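Local coordinates for putative OmpA family lipoprotein (Burkholderia cenocepacia, PDB 5LKW) that binds diaminopimelic acid, a component of peptidoglycan, through its OmpA-like domain and, within the Tol-Pal system, probably helps outer membrane invagination in cell division and membrane integrity, at residues A[25-28]-A[29-33]. Sequence-based numbering, arbitrary orientation.
Sequences YSVK and DEYQP
Tyr31 turns back on Lys28 where the loop after strand 17-19 leads into helix 32-44, an example of a tight turn. The backbone bond runs from Tyr31 N to Lys28 O at 2.9 Å, nearly straight at the hydrogen (161°). One residue on, Gln32 N reaches Asp29 O at 2.9 Å, an i to i+3 bond again, running into helix 32-44.

An apolar contact lies beside this turn. Val27 CG1, anti to its own nitrogen (chi1 175°), meets Tyr31 CB at 3.9 Å, while Val27 also touches Ala75 of helix 62-82. Glu30 CG sits over the rim of one face of the Tyr31 ring. The edge of that ring meets the Lys28 backbone, CD2 of Tyr31 lying 3.4 Å from Lys28 O.

Among the polar ends, Lys28 and Glu30 run side by side, but Lys28 NZ stays 4.6 Å from Glu30 OE1 and forms its salt bridge with Asp21, a residue of the diaminopimelate pocket. NZ also donates to a water at 2.8 Å, which is only weakly linked to Tyr31 OH; that hydroxyl is hydrogen-bonded to Tyr19 N. Through it, Tyr31 fastens the entry to helix 32-44 to the backbone of strand 17-19, and the lysine's charge probably helps position Asp21.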
ATOM      1  N   TYR A  25      11.342   1.771  -1.921  1.00 20.97           N
ATOM      2  CA  TYR A  25      10.101   2.244  -1.333  1.00 20.16           C
ATOM      3  C   TYR A  25       9.625   3.585  -1.835  1.00 21.39           C
ATOM      4  O   TYR A  25       8.812   4.188  -1.152  1.00 22.50           O
ATOM      5  CB  TYR A  25      10.130   2.202   0.200  1.00 21.16           C
ATOM      6  CG  TYR A  25      11.278   2.963   0.814  1.00 22.95           C
ATOM      7  CD1 TYR A  25      11.136   4.297   1.186  1.00 23.59           C
ATOM      8  CD2 TYR A  25      12.498   2.344   1.033  1.00 24.76           C
ATOM      9  CE1 TYR A  25      12.211   5.018   1.742  1.00 27.92           C
ATOM     10  CE2 TYR A  25      13.565   3.038   1.586  1.00 30.91           C
ATOM     11  CZ  TYR A  25      13.419   4.378   1.952  1.00 30.08           C
ATOM     12  OH  TYR A  25      14.487   5.050   2.518  1.00 31.75           O
ATOM     13  N   SER A  26      10.088   4.058  -3.018  1.00 21.78           N
ATOM     14  CA  SER A  26       9.549   5.302  -3.601  1.00 21.58           C
ATOM     15  C   SER A  26       8.165   5.084  -4.178  1.00 21.02           C
ATOM     16  O   SER A  26       7.980   4.212  -5.051  1.00 20.32           O
ATOM     17  CB  SER A  26      10.383   5.824  -4.767  1.00 22.22           C
ATOM     18  OG  SER A  26      11.754   5.802  -4.422  1.00 31.30           O
ATOM     19  N   VAL A  27       7.250   5.947  -3.796  1.00 19.50           N
ATOM     20  CA  VAL A  27       5.912   5.974  -4.380  1.00 20.60           C
ATOM     21  C   VAL A  27       6.019   6.833  -5.599  1.00 21.53           C
ATOM     22  O   VAL A  27       6.165   8.035  -5.488  1.00 23.91           O
ATOM     23  CB  VAL A  27       4.824   6.527  -3.416  1.00 19.43           C
ATOM     24  CG1 VAL A  27       3.475   6.659  -4.109  1.00 17.05           C
ATOM     25  CG2 VAL A  27       4.717   5.647  -2.241  1.00 17.96           C
ATOM     26  N   LYS A  28       6.018   6.197  -6.765  1.00 22.98           N
ATOM     27  CA  LYS A  28       6.187   6.935  -8.035  1.00 23.70           C
ATOM     28  C   LYS A  28       5.055   7.988  -8.280  1.00 24.43           C
ATOM     29  O   LYS A  28       3.910   7.825  -7.802  1.00 24.06           O
ATOM     30  CB  LYS A  28       6.276   5.963  -9.189  1.00 24.15           C
ATOM     31  CG  LYS A  28       7.535   5.104  -9.219  1.00 25.86           C
ATOM     32  CD  LYS A  28       7.407   4.159 -10.391  1.00 38.20           C
ATOM     33  CE  LYS A  28       7.834   2.712 -10.050  1.00 41.35           C
ATOM     34  NZ  LYS A  28       7.586   1.795 -11.232  1.00 44.63           N
ATOM     35  N   ASP A  29       5.405   9.032  -9.039  1.00 24.17           N
ATOM     36  CA  ASP A  29       4.551  10.167  -9.359  1.00 25.40           C
ATOM     37  C   ASP A  29       3.196   9.749  -9.907  1.00 23.32           C
ATOM     38  O   ASP A  29       2.184  10.390  -9.579  1.00 21.84           O
ATOM     39  CB  ASP A  29       5.244  11.083 -10.398  1.00 26.64           C
ATOM     40  CG  ASP A  29       6.203  12.091  -9.767  1.00 32.79           C
ATOM     41  OD1 ASP A  29       6.174  12.282  -8.527  1.00 37.43           O
ATOM     42  OD2 ASP A  29       6.992  12.700 -10.532  1.00 41.08           O
ATOM     43  N   GLU A  30       3.183   8.666 -10.701  1.00 22.99           N
ATOM     44  CA  GLU A  30       1.951   8.144 -11.329  1.00 21.80           C
ATOM     45  C   GLU A  30       0.900   7.848 -10.266  1.00 21.01           C
ATOM     46  O   GLU A  30      -0.256   7.826 -10.561  1.00 21.40           O
ATOM     47  CB  GLU A  30       2.196   6.858 -12.147  1.00 22.45           C
ATOM     48  CG  GLU A  30       2.724   5.706 -11.274  1.00 19.83           C
ATOM     49  CD  GLU A  30       3.238   4.545 -12.104  1.00 23.53           C
ATOM     50  OE1 GLU A  30       4.296   4.677 -12.746  1.00 21.94           O
ATOM     51  OE2 GLU A  30       2.580   3.500 -12.103  1.00 20.60           O
ATOM     52  N   TYR A  31       1.302   7.610  -9.033  1.00 19.83           N
ATOM     53  CA  TYR A  31       0.312   7.327  -8.006  1.00 21.20           C
ATOM     54  C   TYR A  31      -0.305   8.566  -7.310  1.00 22.75           C
ATOM     55  O   TYR A  31      -1.066   8.409  -6.387  1.00 22.99           O
ATOM     56  CB  TYR A  31       0.867   6.385  -6.933  1.00 19.07           C
ATOM     57  CG  TYR A  31       1.214   5.037  -7.446  1.00 17.59           C
ATOM     58  CD1 TYR A  31       0.217   4.095  -7.690  1.00 18.07           C
ATOM     59  CD2 TYR A  31       2.542   4.686  -7.694  1.00 16.86           C
ATOM     60  CE1 TYR A  31       0.524   2.812  -8.147  1.00 19.64           C
ATOM     61  CE2 TYR A  31       2.871   3.358  -8.166  1.00 17.26           C
ATOM     62  CZ  TYR A  31       1.838   2.444  -8.390  1.00 13.21           C
ATOM     63  OH  TYR A  31       2.059   1.136  -8.841  1.00 15.22           O
ATOM     64  N   GLN A  32       0.081   9.773  -7.695  1.00 25.69           N
ATOM     65  CA  GLN A  32      -0.514  10.966  -7.024  1.00 28.55           C
ATOM     66  C   GLN A  32      -2.058  10.989  -7.084  1.00 29.11           C
ATOM     67  O   GLN A  32      -2.722  11.188  -6.058  1.00 29.84           O
ATOM     68  CB  GLN A  32       0.027  12.270  -7.614  1.00 29.61           C
ATOM     69  CG  GLN A  32       1.523  12.565  -7.470  1.00 34.60           C
ATOM     70  CD  GLN A  32       2.012  13.605  -8.567  1.00 42.39           C
ATOM     71  OE1 GLN A  32       1.410  13.709  -9.652  1.00 41.33           O
ATOM     72  NE2 GLN A  32       3.077  14.378  -8.253  1.00 42.48           N
ATOM     73  N   PRO A  33      -2.655  10.800  -8.280  1.00 29.25           N
ATOM     74  CA  PRO A  33      -4.132  10.866  -8.289  1.00 30.01           C
ATOM     75  C   PRO A  33      -4.841   9.774  -7.471  1.00 30.45           C
ATOM     76  O   PRO A  33      -5.871  10.046  -6.823  1.00 30.01           O
ATOM     77  CB  PRO A  33      -4.488  10.772  -9.789  1.00 29.96           C
ATOM     78  CG  PRO A  33      -3.235  11.162 -10.510  1.00 28.86           C
ATOM     79  CD  PRO A  33      -2.097  10.694  -9.640  1.00 29.46           C
TER
HETATM   80  O   HOH W   1       5.058   0.863 -10.586  1.00 28.11           O